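Local coordinates for amine oxidase domain-containing protein (Pyrococcus furiosus, PDB 3NRN) that binds adenosine monophosphate and is probably an oxidoreductase of the flavin-containing amine oxidase type, its substrate unknown, at residues D131-E136 with L163-L168; I215-K220 with L371-V376; K332-L337 with G344-A349. All coordinates share one frame; numbering follows the deposited sequence.

Contact 1. Residues D131-E136 with L163-L168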
# COMPACT_ATOMS: atom_id res chain seq x y z
N ASP A 131 -8.16 17.62 10.12
CA ASP A 131 -8.91 18.72 9.51
C ASP A 131 -8.98 19.91 10.46
O ASP A 131 -9.01 21.06 10.03
CB ASP A 131 -10.33 18.26 9.15
CG ASP A 131 -11.18 17.97 10.36
OD1 ASP A 131 -10.73 17.20 11.24
OD2 ASP A 131 -12.31 18.49 10.44
N GLU A 132 -8.98 19.62 11.75
CA GLU A 132 -9.04 20.66 12.77
C GLU A 132 -7.73 21.43 12.83
O GLU A 132 -7.72 22.66 12.88
CB GLU A 132 -9.34 20.04 14.12
CG GLU A 132 -9.93 20.99 15.14
CD GLU A 132 -10.49 20.27 16.34
OE1 GLU A 132 -9.71 19.94 17.26
OE2 GLU A 132 -11.71 20.03 16.37
N TRP A 133 -6.62 20.69 12.81
CA TRP A 133 -5.31 21.31 12.89
C TRP A 133 -4.96 22.10 11.63
O TRP A 133 -4.26 23.11 11.70
CB TRP A 133 -4.25 20.25 13.24
CG TRP A 133 -3.23 19.92 12.19
CD1 TRP A 133 -3.45 19.30 10.99
CD2 TRP A 133 -1.82 20.13 12.28
NE1 TRP A 133 -2.26 19.10 10.33
CE2 TRP A 133 -1.24 19.60 11.10
CE3 TRP A 133 -0.98 20.70 13.25
CZ2 TRP A 133 0.14 19.64 10.86
CZ3 TRP A 133 0.38 20.74 13.01
CH2 TRP A 133 0.93 20.20 11.82
N ILE A 134 -5.48 21.67 10.48
CA ILE A 134 -5.22 22.39 9.24
C ILE A 134 -5.95 23.74 9.28
O ILE A 134 -5.40 24.77 8.91
CB ILE A 134 -5.69 21.57 8.00
CG1 ILE A 134 -4.78 20.35 7.80
CG2 ILE A 134 -5.66 22.45 6.74
CD1 ILE A 134 -3.31 20.69 7.58
N LYS A 135 -7.20 23.73 9.75
CA LYS A 135 -7.97 24.97 9.83
C LYS A 135 -7.28 25.99 10.74
O LYS A 135 -7.23 27.18 10.43
CB LYS A 135 -9.37 24.68 10.38
CG LYS A 135 -10.24 23.84 9.46
CD LYS A 135 -11.57 23.53 10.12
CE LYS A 135 -12.45 22.66 9.23
NZ LYS A 135 -13.68 22.23 9.95
N GLU A 136 -6.73 25.52 11.85
CA GLU A 136 -6.05 26.40 12.80
C GLU A 136 -4.70 26.90 12.29
O GLU A 136 -4.46 28.10 12.22
CB GLU A 136 -5.86 25.67 14.13
CG GLU A 136 -7.14 25.09 14.70
CD GLU A 136 -6.92 24.27 15.95
OE1 GLU A 136 -6.00 23.41 15.95
OE2 GLU A 136 -7.66 24.46 16.94
N LEU A 163 -7.99 11.15 10.45
CA LEU A 163 -6.55 11.11 10.70
C LEU A 163 -6.22 12.08 11.83
O LEU A 163 -6.90 13.09 12.00
CB LEU A 163 -5.77 11.53 9.45
CG LEU A 163 -5.74 10.60 8.23
CD1 LEU A 163 -5.11 11.33 7.05
CD2 LEU A 163 -4.95 9.34 8.55
N THR A 164 -5.19 11.77 12.62
CA THR A 164 -4.78 12.67 13.69
C THR A 164 -3.85 13.69 13.04
O THR A 164 -3.35 13.46 11.94
CB THR A 164 -4.00 11.93 14.80
OG1 THR A 164 -2.79 11.39 14.25
CG2 THR A 164 -4.84 10.78 15.38
N ALA A 165 -3.62 14.82 13.69
CA ALA A 165 -2.76 15.84 13.12
C ALA A 165 -1.36 15.26 12.97
O ALA A 165 -0.66 15.55 12.01
CB ALA A 165 -2.72 17.08 14.02
N LEU A 166 -0.97 14.44 13.93
CA LEU A 166 0.34 13.81 13.94
C LEU A 166 0.52 12.85 12.77
O LEU A 166 1.56 12.86 12.11
CB LEU A 166 0.55 13.05 15.26
CG LEU A 166 1.93 12.42 15.48
CD1 LEU A 166 3.01 13.48 15.34
CD2 LEU A 166 1.97 11.78 16.84
N GLU A 167 -0.49 12.03 12.50
CA GLU A 167 -0.41 11.09 11.39
C GLU A 167 -0.27 11.82 10.07
O GLU A 167 0.58 11.47 9.25
CB GLU A 167 -1.64 10.18 11.36
CG GLU A 167 -1.65 9.16 10.22
CD GLU A 167 -0.37 8.35 10.13
OE1 GLU A 167 0.22 8.03 11.17
OE2 GLU A 167 0.05 8.03 8.99
N LEU A 168 -1.08 12.86 9.87
CA LEU A 168 -1.00 13.63 8.63
C LEU A 168 0.36 14.30 8.52
O LEU A 168 0.95 14.36 7.44
CB LEU A 168 -2.09 14.71 8.57
CG LEU A 168 -1.99 15.61 7.33
CD1 LEU A 168 -2.22 14.78 6.09
CD2 LEU A 168 -2.99 16.75 7.41

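Contact 2. Residues I215-K220 with L371-V376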
# COMPACT_ATOMS: atom_id res chain seq x y z
N ILE A 215 -0.27 -22.00 14.00
CA ILE A 215 1.10 -21.55 14.23
C ILE A 215 1.25 -21.87 15.71
O ILE A 215 0.80 -21.10 16.56
CB ILE A 215 1.28 -20.03 14.00
CG1 ILE A 215 0.94 -19.68 12.55
CG2 ILE A 215 2.72 -19.63 14.30
CD1 ILE A 215 1.03 -18.18 12.23
N ASN A 216 1.86 -23.01 16.02
CA ASN A 216 2.01 -23.42 17.40
C ASN A 216 3.25 -22.80 18.04
O ASN A 216 4.37 -23.20 17.75
CB ASN A 216 2.08 -24.94 17.50
CG ASN A 216 2.01 -25.44 18.93
OD1 ASN A 216 2.62 -24.87 19.83
ND2 ASN A 216 1.25 -26.52 19.14
N ILE A 217 3.02 -21.82 18.91
CA ILE A 217 4.10 -21.11 19.61
C ILE A 217 4.95 -21.96 20.54
O ILE A 217 6.16 -21.80 20.60
CB ILE A 217 3.53 -19.92 20.42
CG1 ILE A 217 2.89 -18.93 19.47
CG2 ILE A 217 4.63 -19.25 21.23
CD1 ILE A 217 3.79 -18.52 18.36
N GLU A 218 4.31 -22.85 21.29
CA GLU A 218 5.05 -23.71 22.20
C GLU A 218 5.95 -24.70 21.47
O GLU A 218 7.11 -24.88 21.84
CB GLU A 218 4.07 -24.47 23.11
CG GLU A 218 3.31 -23.57 24.07
CD GLU A 218 2.35 -24.34 24.96
OE1 GLU A 218 2.79 -25.33 25.59
OE2 GLU A 218 1.16 -23.97 25.03
N GLU A 219 5.43 -25.33 20.42
CA GLU A 219 6.21 -26.31 19.66
C GLU A 219 7.08 -25.63 18.62
O GLU A 219 8.09 -26.19 18.17
CB GLU A 219 5.30 -27.28 18.90
CG GLU A 219 4.23 -28.00 19.72
CD GLU A 219 3.44 -28.97 18.86
OE1 GLU A 219 3.04 -28.59 17.74
OE2 GLU A 219 3.20 -30.12 19.30
N LYS A 220 6.68 -24.43 18.23
CA LYS A 220 7.37 -23.67 17.20
C LYS A 220 7.26 -24.48 15.91
O LYS A 220 8.26 -24.83 15.27
CB LYS A 220 8.84 -23.42 17.58
CG LYS A 220 9.01 -22.58 18.84
CD LYS A 220 10.43 -22.04 18.99
CE LYS A 220 10.71 -20.90 18.02
NZ LYS A 220 12.10 -20.36 18.18
N LEU A 371 4.12 -10.51 20.52
CA LEU A 371 5.06 -11.63 20.42
C LEU A 371 6.36 -11.31 19.68
O LEU A 371 6.43 -10.36 18.92
CB LEU A 371 4.36 -12.82 19.75
CG LEU A 371 3.08 -13.24 20.48
CD1 LEU A 371 2.41 -14.39 19.75
CD2 LEU A 371 3.44 -13.65 21.91
N ASN A 372 7.38 -12.13 19.92
CA ASN A 372 8.69 -11.94 19.30
C ASN A 372 9.09 -13.07 18.35
O ASN A 372 9.85 -12.85 17.41
CB ASN A 372 9.77 -11.80 20.38
CG ASN A 372 9.45 -10.73 21.41
OD1 ASN A 372 8.98 -9.64 21.08
ND2 ASN A 372 9.71 -11.03 22.68
N GLU A 373 8.60 -14.28 18.61
CA GLU A 373 8.93 -15.44 17.77
C GLU A 373 8.08 -15.41 16.50
O GLU A 373 8.42 -16.05 15.51
CB GLU A 373 8.68 -16.75 18.53
CG GLU A 373 7.25 -16.95 19.03
CD GLU A 373 7.01 -16.37 20.42
OE1 GLU A 373 7.20 -15.15 20.62
OE2 GLU A 373 6.63 -17.14 21.33
N VAL A 374 6.97 -14.69 16.57
CA VAL A 374 6.09 -14.55 15.42
C VAL A 374 5.83 -13.06 15.27
O VAL A 374 5.46 -12.40 16.24
CB VAL A 374 4.72 -15.24 15.63
CG1 VAL A 374 3.85 -15.03 14.40
CG2 VAL A 374 4.91 -16.72 15.90
N LEU A 375 6.05 -12.55 14.07
CA LEU A 375 5.82 -11.13 13.78
C LEU A 375 4.88 -10.99 12.60
O LEU A 375 4.76 -11.89 11.78
CB LEU A 375 7.13 -10.41 13.47
CG LEU A 375 8.21 -10.37 14.55
CD1 LEU A 375 9.35 -9.49 14.07
CD2 LEU A 375 7.63 -9.84 15.87
N VAL A 376 4.22 -9.85 12.52
CA VAL A 376 3.27 -9.58 11.45
C VAL A 376 3.80 -8.52 10.50
O VAL A 376 4.33 -7.49 10.93
CB VAL A 376 1.92 -9.09 12.05
CG1 VAL A 376 0.99 -8.59 10.94
CG2 VAL A 376 1.26 -10.21 12.82

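Contact 3. Residues K332-L337 with G344-A349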
# COMPACT_ATOMS: atom_id res chain seq x y z
N LYS A 332 -21.91 5.91 -9.04
CA LYS A 332 -21.47 7.30 -8.94
C LYS A 332 -20.04 7.39 -9.45
O LYS A 332 -19.64 8.42 -10.00
CB LYS A 332 -21.53 7.77 -7.48
CG LYS A 332 -21.29 9.27 -7.29
CD LYS A 332 -22.37 10.09 -7.98
CE LYS A 332 -22.16 11.58 -7.75
NZ LYS A 332 -23.20 12.40 -8.45
N GLY A 333 -19.29 6.31 -9.28
CA GLY A 333 -17.91 6.28 -9.72
C GLY A 333 -17.80 6.35 -11.23
O GLY A 333 -17.04 7.15 -11.76
N TRP A 334 -18.56 5.51 -11.92
CA TRP A 334 -18.53 5.51 -13.38
C TRP A 334 -19.12 6.82 -13.93
O TRP A 334 -18.72 7.29 -14.99
CB TRP A 334 -19.31 4.31 -13.92
CG TRP A 334 -18.70 2.96 -13.61
CD1 TRP A 334 -19.32 1.92 -12.99
CD2 TRP A 334 -17.39 2.50 -13.99
NE1 TRP A 334 -18.48 0.83 -12.96
CE2 TRP A 334 -17.29 1.15 -13.56
CE3 TRP A 334 -16.30 3.08 -14.64
CZ2 TRP A 334 -16.14 0.38 -13.77
CZ3 TRP A 334 -15.15 2.31 -14.85
CH2 TRP A 334 -15.09 0.97 -14.42
N GLU A 335 -20.06 7.40 -13.19
CA GLU A 335 -20.68 8.66 -13.60
C GLU A 335 -19.64 9.78 -13.64
O GLU A 335 -19.56 10.54 -14.62
CB GLU A 335 -21.79 9.05 -12.62
CG GLU A 335 -22.36 10.44 -12.86
CD GLU A 335 -22.98 11.05 -11.62
OE1 GLU A 335 -24.05 10.57 -11.18
OE2 GLU A 335 -22.40 12.01 -11.07
N GLU A 336 -18.84 9.90 -12.58
CA GLU A 336 -17.82 10.94 -12.52
C GLU A 336 -16.75 10.72 -13.59
O GLU A 336 -16.23 11.68 -14.16
CB GLU A 336 -17.17 10.96 -11.13
CG GLU A 336 -18.16 11.18 -9.99
CD GLU A 336 -17.51 11.15 -8.63
OE1 GLU A 336 -16.66 10.26 -8.39
OE2 GLU A 336 -17.85 11.99 -7.78
N LEU A 337 -16.43 9.46 -13.85
CA LEU A 337 -15.43 9.13 -14.86
C LEU A 337 -15.95 9.41 -16.26
O LEU A 337 -15.19 9.77 -17.15
CB LEU A 337 -15.00 7.66 -14.73
CG LEU A 337 -14.12 7.33 -13.52
CD1 LEU A 337 -13.82 5.84 -13.46
CD2 LEU A 337 -12.82 8.12 -13.62
N GLY A 344 -14.43 7.21 -22.38
CA GLY A 344 -14.02 6.07 -21.58
C GLY A 344 -15.05 4.95 -21.46
O GLY A 344 -16.23 5.21 -21.29
N GLU A 345 -14.58 3.71 -21.55
CA GLU A 345 -15.47 2.56 -21.43
C GLU A 345 -15.11 1.64 -20.26
O GLU A 345 -14.07 0.98 -20.27
CB GLU A 345 -15.49 1.77 -22.75
CG GLU A 345 -14.23 1.93 -23.60
CD GLU A 345 -14.49 1.61 -25.06
OE1 GLU A 345 -13.55 1.75 -25.88
OE2 GLU A 345 -15.62 1.22 -25.40
N PRO A 346 -15.98 1.60 -19.24
CA PRO A 346 -15.81 0.79 -18.03
C PRO A 346 -15.33 -0.64 -18.29
O PRO A 346 -15.96 -1.38 -19.05
CB PRO A 346 -17.20 0.82 -17.40
CG PRO A 346 -17.68 2.19 -17.75
CD PRO A 346 -17.27 2.32 -19.20
N LEU A 347 -14.22 -1.01 -17.66
CA LEU A 347 -13.66 -2.35 -17.82
C LEU A 347 -14.01 -3.23 -16.62
O LEU A 347 -14.44 -4.37 -16.78
CB LEU A 347 -12.14 -2.30 -17.94
CG LEU A 347 -11.49 -1.88 -19.26
CD1 LEU A 347 -9.98 -1.85 -19.08
CD2 LEU A 347 -11.86 -2.86 -20.36
N LEU A 348 -13.81 -2.69 -15.42
CA LEU A 348 -14.08 -3.43 -14.20
C LEU A 348 -13.93 -2.56 -12.96
O LEU A 348 -13.03 -1.72 -12.87
CB LEU A 348 -13.11 -4.61 -14.10
CG LEU A 348 -13.15 -5.49 -12.85
CD1 LEU A 348 -14.30 -6.48 -12.95
CD2 LEU A 348 -11.83 -6.24 -12.71
N ALA A 349 -14.83 -2.77 -12.01
CA ALA A 349 -14.80 -2.04 -10.75
C ALA A 349 -14.42 -3.10 -9.73
O ALA A 349 -15.04 -4.16 -9.68
CB ALA A 349 -16.17 -1.47 -10.43

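Contact 1. Residues D131-E136 with L163-L168
Trp-133 has an unusual chi1 of 113°, far from any staggered position, and this turn lays the indole flat against the methyl of Ala-165. On the partner helix, Leu-168 sets CG opposite its own backbone N (chi1 176°), which carries CD2 to the edge of the same ring. The evidence for a CH-pi contact is direct: Ala-165 CB stands 3.7 Å from the centroid of the five-membered ring of Trp-133, 22° off the normal. It comes as near as 3.4 Å to Trp-133 CG. Leu-168 CD2 lies near the ring plane, 3.8 Å from Trp-133 NE1, and also reaches Ile-134 CD1 at 4.0 Å. Thr-164 N-caps helix 165-178, its OG1 accepting from Glu-167 N at 3.0 Å. Beyond the two segments, Leu-114 and Pro-124 touch the indole, while Ile-134 rests on helix 142-156. A serine in place of Trp-133 would probably leave the Ala-165 methyl without its aromatic face and open a gap beside Leu-168. No hydrogen bond crosses the contact, and the buried Trp-133 NE1 has no partner in the model, so between these two segments the contact is apolar and CH-pi in character.

Contact 2. Residues I215-K220 with L371-V376
The turn of a beta-hairpin, joining strands 212-216 and 221-224, here meets strand 374-376 at the edge of the parallel sheet that belongs to the Rossmann-type nucleotide-binding part of the fold, with Ile-217 pressed against Glu-373 and Val-374. The AMP site is near but not part of the contact: the side chain of Ile-215 is about 8 Å from the nucleotide and about 4 Å from that of Val-212, which binds it. Ile-215 CG2 meets Val-374 CG2 at 4.0 Å, an ordinary methyl contact. Ile-217 CD1 approaches the same methyl, Val-374 CG2, at 3.2 Å, tighter than usual for carbons, so the closeness of this pair is doubtful. Ile-217 CD1 also lies 3.9 Å from Glu-373 CG, the two side chains crossing at about a right angle. Ile-248 of helix 241-248 touches both isoleucines and closes the apolar cluster from outside the two segments. The turn itself is shaped by an Asx motif: Asn-216 OD1 accepts from Glu-219 N at 2.9 Å, nearly straight at 173° but with the donor well above the carbonyl plane. On the other segment, Glu-373 places CG between its backbone N and carbonyl carbon (chi1 58°) and bends again at chi2, folding the carboxylate back until OE1 accepts from Asn-372 N at 3.1 Å.

Contact 3. Residues K332-L337 with G344-A349
Aromatic contacts come first, with Trp-334 of helix 326-340 laid against Pro-346 of strand 345-351. Pro-346 CB sits 3.5 Å from the centroid of the six-membered ring of Trp-334 and only 6° off the normal, a CH-pi contact over the face. The pyrrolidine extends along that face, its CG reaching Trp-334 CE3 at 3.5 Å. Trp-334 points CG away from its own carbonyl carbon (chi1 -66°), which projects the indole from the helix onto the strand; Phe-272 of the adjoining strand 269-277 meets it edge-to-face.

Apolar and backbone contacts finish the seat. Ala-349 CB touches Trp-334 CZ2 obliquely at 3.8 Å. Leu-348 O lies at the ring edge, near its plane, 3.7 Å from Trp-334 CH2, and has a hydrogen bond from Asn-273 ND2. The backbone there is a classic beta bulge, Leu-347 and Leu-348 both facing Asn-273.

Charged pairing stays within the helix: Lys-332 NZ bridges to Glu-335 OE2 at 2.8 Å, on the syn side of the carboxylate.

The segment axes run roughly antiparallel, at 141°, and approach to 9.8 Å, a separation spanned mainly by the one indole. With no hydrogen bond between the two segments, their contact probably rests on dispersion and on proline C-H groups meeting an electron-rich ring.

The three contacts occupy separate parts of the chain and none touches another. Contact 1, among helices only, comes first in sequence; its centre is 37 Å from that of contact 2 and 32 Å from that of contact 3. Contact 2 opens next, at 215-220, and closes only at 371-376, after the chain has passed through both segments of contact 3. Contacts 2 and 3, 45 Å apart between centres, fall on opposite sides of the chain's centre and belong to different sheets: the parallel sheet ending at strand 374-376 and the mixed sheet ending at strand 345-351. Only contact 2 lies near the AMP pocket; contact 1 joins helices 130-137 and 165-178, and contact 3 packs helix 326-340 on an edge strand.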